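Local coordinates for pesticidal crystal protein Cry2Aa (Bacillus thuringiensis serovar kurstaki, PDB 1I5P) that promotes colloid-osmotic lysis of midgut epithelial cells after binding to them in mosquito and moth larvae, at residues W293-L296 with Y297-Q301; R440-H443 with Y444-R448. All coordinates share one frame; numbering follows the deposited sequence.

Contact 1: residues W293-L296 with Y297-Q301; sequences WPFL and YSLFQ
Trp293 and Tyr297 meet edge-to-face across one turn of helix 293-300, a short and largely buried two-turn helix in the middle, beta-prism domain of this three-domain toxin. The edge of the tyrosine lies against the face of the indole, the two planes 64° apart, with Tyr297 CD2 3.3 Å from Trp293 NE1. Tyr297 CB adds a CH-pi contact 4.0 Å from the centroid of the six-membered indole ring. The tyrosine torsion makes this possible: Tyr297 CG stands between N and the carbonyl carbon (chi1 74°), which folds the phenol back over the previous turn. Pro294 O also sits above the centre of one face of the tyrosine ring. Pro294 has no amide hydrogen to give, which suits the first turn of a helix, where N-H groups lack helical acceptors. The backbone bond from Tyr297 N to Trp293 O is nearly straight, 3.0 Å at 168°. Ser298 OG donates to Phe295 O at 2.7 Å, so that carbonyl serves both the hydroxyl and Leu299 N. Leucine and phenylalanine suit the remaining buried sides: Phe295 lies alongside Leu299, with Phe295 CZ 4.0 Å from Leu299 CD2, and Leu296 lies alongside Phe300, whose ring face rests against Leu296 O. The polar ends of the aromatic pair both go to Glu514, Trp293 NE1 to its carboxylate and Tyr297 OH to its backbone N, tying the helix to the C-terminal family region. Trp293 also packs on Met241 and Leu242 of helix 238-259 in the helical domain, and Phe300 meets Val429 of strand 422-430.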
ATOM      1  N   TRP A 293       7.975  11.038  11.470  1.00 14.90           N
ATOM      2  CA  TRP A 293       7.221  10.055  10.703  1.00 16.94           C
ATOM      3  C   TRP A 293       6.921   8.753  11.442  1.00 16.18           C
ATOM      4  O   TRP A 293       5.778   8.295  11.439  1.00 16.91           O
ATOM      5  CB  TRP A 293       7.930   9.761   9.371  1.00 15.78           C
ATOM      6  CG  TRP A 293       7.158   8.843   8.461  1.00 13.18           C
ATOM      7  CD1 TRP A 293       7.634   7.730   7.827  1.00 14.69           C
ATOM      8  CD2 TRP A 293       5.764   8.927   8.130  1.00 11.94           C
ATOM      9  NE1 TRP A 293       6.621   7.109   7.131  1.00 11.44           N
ATOM     10  CE2 TRP A 293       5.465   7.821   7.299  1.00 12.85           C
ATOM     11  CE3 TRP A 293       4.740   9.824   8.458  1.00 13.46           C
ATOM     12  CZ2 TRP A 293       4.178   7.588   6.790  1.00 12.20           C
ATOM     13  CZ3 TRP A 293       3.455   9.591   7.950  1.00 12.56           C
ATOM     14  CH2 TRP A 293       3.192   8.480   7.127  1.00 13.26           C
ATOM     15  N   PRO A 294       7.933   8.144  12.087  1.00 17.64           N
ATOM     16  CA  PRO A 294       7.701   6.892  12.811  1.00 15.96           C
ATOM     17  C   PRO A 294       6.516   6.989  13.747  1.00 16.45           C
ATOM     18  O   PRO A 294       5.678   6.089  13.792  1.00 15.59           O
ATOM     19  CB  PRO A 294       9.025   6.671  13.539  1.00 17.92           C
ATOM     20  CG  PRO A 294      10.012   7.202  12.534  1.00 16.44           C
ATOM     21  CD  PRO A 294       9.356   8.520  12.159  1.00 17.73           C
ATOM     22  N   PHE A 295       6.435   8.090  14.489  1.00 14.86           N
ATOM     23  CA  PHE A 295       5.318   8.275  15.402  1.00 14.89           C
ATOM     24  C   PHE A 295       4.005   8.331  14.644  1.00 13.53           C
ATOM     25  O   PHE A 295       3.041   7.652  15.006  1.00 13.05           O
ATOM     26  CB  PHE A 295       5.444   9.572  16.208  1.00 13.67           C
ATOM     27  CG  PHE A 295       4.145  10.001  16.841  1.00 14.62           C
ATOM     28  CD1 PHE A 295       3.703   9.420  18.030  1.00 13.79           C
ATOM     29  CD2 PHE A 295       3.319  10.920  16.202  1.00 13.45           C
ATOM     30  CE1 PHE A 295       2.460   9.738  18.567  1.00 14.21           C
ATOM     31  CE2 PHE A 295       2.063  11.248  16.733  1.00 15.23           C
ATOM     32  CZ  PHE A 295       1.637  10.653  17.920  1.00 15.55           C
ATOM     33  N   LEU A 296       3.969   9.152  13.598  1.00 12.43           N
ATOM     34  CA  LEU A 296       2.756   9.327  12.806  1.00 12.51           C
ATOM     35  C   LEU A 296       2.185   8.040  12.217  1.00 13.25           C
ATOM     36  O   LEU A 296       1.003   7.754  12.381  1.00 15.70           O
ATOM     37  CB  LEU A 296       3.000  10.358  11.699  1.00  9.95           C
ATOM     38  CG  LEU A 296       3.230  11.785  12.209  1.00 11.79           C
ATOM     39  CD1 LEU A 296       3.647  12.712  11.062  1.00 10.00           C
ATOM     40  CD2 LEU A 296       1.954  12.284  12.882  1.00  8.47           C
ATOM     41  N   TYR A 297       3.008   7.250  11.540  1.00 14.57           N
ATOM     42  CA  TYR A 297       2.472   6.030  10.965  1.00 14.76           C
ATOM     43  C   TYR A 297       2.196   4.953  12.018  1.00 16.07           C
ATOM     44  O   TYR A 297       1.400   4.045  11.783  1.00 15.11           O
ATOM     45  CB  TYR A 297       3.377   5.510   9.835  1.00 12.92           C
ATOM     46  CG  TYR A 297       4.679   4.856  10.237  1.00 12.38           C
ATOM     47  CD1 TYR A 297       4.694   3.629  10.902  1.00 10.65           C
ATOM     48  CD2 TYR A 297       5.899   5.419   9.876  1.00 10.43           C
ATOM     49  CE1 TYR A 297       5.890   2.978  11.189  1.00 10.60           C
ATOM     50  CE2 TYR A 297       7.108   4.771  10.159  1.00 11.06           C
ATOM     51  CZ  TYR A 297       7.090   3.549  10.813  1.00 10.99           C
ATOM     52  OH  TYR A 297       8.273   2.884  11.058  1.00 13.71           O
ATOM     53  N   SER A 298       2.830   5.055  13.187  1.00 16.61           N
ATOM     54  CA  SER A 298       2.580   4.071  14.241  1.00 15.34           C
ATOM     55  C   SER A 298       1.202   4.375  14.815  1.00 15.82           C
ATOM     56  O   SER A 298       0.507   3.483  15.308  1.00 15.98           O
ATOM     57  CB  SER A 298       3.645   4.147  15.349  1.00 13.80           C
ATOM     58  OG  SER A 298       3.465   5.277  16.187  1.00 13.29           O
ATOM     59  N   LEU A 299       0.810   5.645  14.721  1.00 14.79           N
ATOM     60  CA  LEU A 299      -0.482   6.108  15.215  1.00 13.21           C
ATOM     61  C   LEU A 299      -1.593   5.817  14.215  1.00 13.64           C
ATOM     62  O   LEU A 299      -2.680   5.377  14.590  1.00 10.36           O
ATOM     63  CB  LEU A 299      -0.440   7.612  15.475  1.00 14.03           C
ATOM     64  CG  LEU A 299      -1.774   8.300  15.782  1.00 13.10           C
ATOM     65  CD1 LEU A 299      -2.282   7.861  17.143  1.00 14.17           C
ATOM     66  CD2 LEU A 299      -1.587   9.812  15.752  1.00 13.95           C
ATOM     67  N   PHE A 300      -1.308   6.079  12.942  1.00 14.19           N
ATOM     68  CA  PHE A 300      -2.272   5.874  11.868  1.00 13.04           C
ATOM     69  C   PHE A 300      -2.642   4.409  11.647  1.00 12.13           C
ATOM     70  O   PHE A 300      -3.675   4.120  11.044  1.00 10.08           O
ATOM     71  CB  PHE A 300      -1.739   6.484  10.565  1.00 11.60           C
ATOM     72  CG  PHE A 300      -1.507   7.976  10.638  1.00 14.27           C
ATOM     73  CD1 PHE A 300      -0.714   8.613   9.687  1.00 13.36           C
ATOM     74  CD2 PHE A 300      -2.080   8.745  11.655  1.00 15.07           C
ATOM     75  CE1 PHE A 300      -0.493   9.988   9.737  1.00 11.79           C
ATOM     76  CE2 PHE A 300      -1.863  10.123  11.713  1.00 14.26           C
ATOM     77  CZ  PHE A 300      -1.066  10.742  10.749  1.00 11.92           C
ATOM     78  N   GLN A 301      -1.816   3.487  12.135  1.00 11.11           N
ATOM     79  CA  GLN A 301      -2.108   2.066  11.958  1.00 13.72           C
ATOM     80  C   GLN A 301      -2.596   1.377  13.230  1.00 14.00           C
ATOM     81  O   GLN A 301      -2.601   0.150  13.316  1.00 13.01           O
ATOM     82  CB  GLN A 301      -0.881   1.342  11.408  1.00 11.62           C
ATOM     83  CG  GLN A 301      -0.558   1.744   9.979  1.00 14.09           C
ATOM     84  CD  GLN A 301       0.629   1.005   9.433  1.00 15.48           C
ATOM     85  OE1 GLN A 301       0.504  -0.125   8.957  1.00 14.98           O
ATOM     86  NE2 GLN A 301       1.801   1.633   9.501  1.00 15.05           N
TER

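Contact 2: residues R440-H443 with Y444-R448; sequences RPLH and YNQIR
Arg440 offers its carbonyl to Arg448 near the open end of a loop that reverses through a type II beta turn at His443-Gln446, within the stretch joining helix 435-438 to strand 462-469. Arg448 NH2 donates to Arg440 O at 2.6 Å, with the acceptor near the guanidinium plane, and NH1 adds a weak bond to the same oxygen. The long arginine, bent at chi3 (-65°), can reach back across the loop to this carbonyl and still give NH1 to Asp437 OD1 in a salt bridge, so the group has two partners. Pro441 follows with its CB pointing away from 444-448, its restricted backbone well suited to the extended run into the turn. Leu442 then supplies an apolar contact: its CD1 lies over one face of the guanidinium, 3.4 Å from Arg448 NH2. Separately, Leu442 CB comes within 3.6 Å of Gln446 OE1. At His443 the turn closes, Gln446 N bonding to His443 O at 3.0 Å, although the donor stands well above the carbonyl plane. Asn445, at the third position, takes a positive phi of 49°, a conformation that asparagine tolerates better than most residues. Gln446 also answers with its side chain, OE1 accepting from His443 N at 3.1 Å, a bond that the extended chain beyond CG brings within range. The imidazole is gripped twice, since Tyr444 O takes its ND1 hydrogen at 2.8 Å near the ring edge while Gln446 covers one face. A flat, polar ring fits this place because it can donate a bond at ND1 and receive a CH-pi contact on its face: Gln446 CB sits 3.3 Å from the His443 ring centroid, only 9° off the normal.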
ATOM      1  N   ARG A 440       7.993   9.487  20.949  1.00 23.36           N
ATOM      2  CA  ARG A 440       7.679   8.139  21.400  1.00 24.82           C
ATOM      3  C   ARG A 440       6.651   7.429  20.527  1.00 22.55           C
ATOM      4  O   ARG A 440       5.449   7.508  20.771  1.00 23.72           O
ATOM      5  CB  ARG A 440       7.199   8.191  22.852  1.00 29.24           C
ATOM      6  CG  ARG A 440       8.294   8.685  23.770  1.00 34.50           C
ATOM      7  CD  ARG A 440       7.790   9.239  25.084  1.00 40.04           C
ATOM      8  NE  ARG A 440       8.855  10.035  25.686  1.00 46.34           N
ATOM      9  CZ  ARG A 440       8.875  10.454  26.946  1.00 49.03           C
ATOM     10  NH1 ARG A 440       7.876  10.155  27.767  1.00 50.91           N
ATOM     11  NH2 ARG A 440       9.905  11.168  27.386  1.00 48.22           N
ATOM     12  N   PRO A 441       7.121   6.717  19.494  1.00 20.79           N
ATOM     13  CA  PRO A 441       6.239   5.987  18.583  1.00 20.07           C
ATOM     14  C   PRO A 441       5.386   4.989  19.348  1.00 18.25           C
ATOM     15  O   PRO A 441       5.836   4.423  20.336  1.00 13.96           O
ATOM     16  CB  PRO A 441       7.219   5.301  17.641  1.00 19.19           C
ATOM     17  CG  PRO A 441       8.342   6.282  17.580  1.00 18.84           C
ATOM     18  CD  PRO A 441       8.518   6.610  19.045  1.00 17.96           C
ATOM     19  N   LEU A 442       4.154   4.780  18.898  1.00 17.60           N
ATOM     20  CA  LEU A 442       3.270   3.828  19.566  1.00 18.91           C
ATOM     21  C   LEU A 442       3.623   2.393  19.210  1.00 18.45           C
ATOM     22  O   LEU A 442       4.193   2.134  18.150  1.00 16.55           O
ATOM     23  CB  LEU A 442       1.814   4.083  19.174  1.00 20.54           C
ATOM     24  CG  LEU A 442       1.102   5.276  19.801  1.00 22.58           C
ATOM     25  CD1 LEU A 442       1.909   6.538  19.588  1.00 26.20           C
ATOM     26  CD2 LEU A 442      -0.275   5.405  19.176  1.00 25.51           C
ATOM     27  N   HIS A 443       3.301   1.460  20.104  1.00 17.18           N
ATOM     28  CA  HIS A 443       3.562   0.055  19.830  1.00 16.11           C
ATOM     29  C   HIS A 443       2.307  -0.507  19.180  1.00 17.12           C
ATOM     30  O   HIS A 443       1.327   0.221  18.989  1.00 14.93           O
ATOM     31  CB  HIS A 443       3.912  -0.710  21.119  1.00 17.33           C
ATOM     32  CG  HIS A 443       2.821  -0.734  22.145  1.00 16.66           C
ATOM     33  ND1 HIS A 443       1.679  -1.493  22.002  1.00 16.54           N
ATOM     34  CD2 HIS A 443       2.715  -0.116  23.345  1.00 14.05           C
ATOM     35  CE1 HIS A 443       0.917  -1.342  23.071  1.00 16.29           C
ATOM     36  NE2 HIS A 443       1.523  -0.512  23.901  1.00 15.70           N
ATOM     37  N   TYR A 444       2.335  -1.790  18.829  1.00 17.90           N
ATOM     38  CA  TYR A 444       1.199  -2.435  18.180  1.00 16.68           C
ATOM     39  C   TYR A 444      -0.103  -2.210  18.956  1.00 18.97           C
ATOM     40  O   TYR A 444      -0.202  -2.540  20.139  1.00 18.31           O
ATOM     41  CB  TYR A 444       1.464  -3.934  18.037  1.00 18.48           C
ATOM     42  CG  TYR A 444       0.476  -4.652  17.145  1.00 16.46           C
ATOM     43  CD1 TYR A 444       0.560  -4.553  15.752  1.00 16.98           C
ATOM     44  CD2 TYR A 444      -0.546  -5.431  17.692  1.00 13.47           C
ATOM     45  CE1 TYR A 444      -0.350  -5.217  14.923  1.00 15.82           C
ATOM     46  CE2 TYR A 444      -1.463  -6.098  16.877  1.00 14.56           C
ATOM     47  CZ  TYR A 444      -1.355  -5.988  15.492  1.00 14.89           C
ATOM     48  OH  TYR A 444      -2.246  -6.654  14.688  1.00 12.24           O
ATOM     49  N   ASN A 445      -1.095  -1.639  18.274  1.00 16.83           N
ATOM     50  CA  ASN A 445      -2.398  -1.362  18.865  1.00 18.22           C
ATOM     51  C   ASN A 445      -2.352  -0.646  20.206  1.00 19.00           C
ATOM     52  O   ASN A 445      -3.219  -0.853  21.053  1.00 17.13           O
ATOM     53  CB  ASN A 445      -3.206  -2.658  19.015  1.00 17.43           C
ATOM     54  CG  ASN A 445      -3.707  -3.186  17.688  1.00 17.52           C
ATOM     55  OD1 ASN A 445      -4.351  -4.236  17.624  1.00 18.67           O
ATOM     56  ND2 ASN A 445      -3.418  -2.457  16.616  1.00 12.50           N
ATOM     57  N   GLN A 446      -1.346   0.191  20.409  1.00 19.85           N
ATOM     58  CA  GLN A 446      -1.272   0.923  21.658  1.00 19.57           C
ATOM     59  C   GLN A 446      -2.376   1.957  21.693  1.00 21.54           C
ATOM     60  O   GLN A 446      -2.594   2.677  20.719  1.00 21.53           O
ATOM     61  CB  GLN A 446       0.074   1.627  21.812  1.00 20.64           C
ATOM     62  CG  GLN A 446       0.082   2.679  22.919  1.00 21.47           C
ATOM     63  CD  GLN A 446       1.477   3.066  23.351  1.00 21.09           C
ATOM     64  OE1 GLN A 446       2.407   3.098  22.542  1.00 20.49           O
ATOM     65  NE2 GLN A 446       1.631   3.380  24.631  1.00 21.60           N
ATOM     66  N   ILE A 447      -3.081   2.020  22.814  1.00 21.42           N
ATOM     67  CA  ILE A 447      -4.147   2.988  22.972  1.00 22.72           C
ATOM     68  C   ILE A 447      -3.610   4.135  23.816  1.00 23.47           C
ATOM     69  O   ILE A 447      -3.463   4.012  25.030  1.00 21.92           O
ATOM     70  CB  ILE A 447      -5.375   2.367  23.664  1.00 24.66           C
ATOM     71  CG1 ILE A 447      -5.900   1.192  22.832  1.00 25.84           C
ATOM     72  CG2 ILE A 447      -6.454   3.421  23.847  1.00 22.42           C
ATOM     73  CD1 ILE A 447      -6.335   1.567  21.417  1.00 25.22           C
ATOM     74  N   ARG A 448      -3.294   5.244  23.159  1.00 24.91           N
ATOM     75  CA  ARG A 448      -2.773   6.417  23.853  1.00 27.97           C
ATOM     76  C   ARG A 448      -3.538   7.641  23.365  1.00 29.53           C
ATOM     77  O   ARG A 448      -3.824   7.765  22.171  1.00 29.63           O
ATOM     78  CB  ARG A 448      -1.278   6.595  23.559  1.00 27.77           C
ATOM     79  CG  ARG A 448      -0.542   7.458  24.576  1.00 29.44           C
ATOM     80  CD  ARG A 448       0.692   8.142  23.975  1.00 30.06           C
ATOM     81  NE  ARG A 448       1.746   7.213  23.560  1.00 28.70           N
ATOM     82  CZ  ARG A 448       2.804   7.568  22.830  1.00 28.92           C
ATOM     83  NH1 ARG A 448       2.942   8.828  22.436  1.00 28.25           N
ATOM     84  NH2 ARG A 448       3.721   6.673  22.494  1.00 29.35           N
TER

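Overall arrangement
Contacts 1 and 2 lie side by side in the same domain, their centres about 9 Å apart, with the helix of contact 1 preceding the loop of contact 2 in the chain. Leu442 is the main meeting point. Its backbone N probably donates to Ser298 OG at 2.8 Å, so the hydroxyl that gives its proton to the helix also accepts from the loop. Its side chain touches two helix residues, Leu442 CD1 lying 3.4 Å from Phe295 CE1 and Leu442 CD2 3.8 Å from Leu299 CD1. The methyl group that lies over the Arg448 guanidinium is thus also in contact with the helix, and the loop meets the helix through Pro441, Leu442 and Arg448.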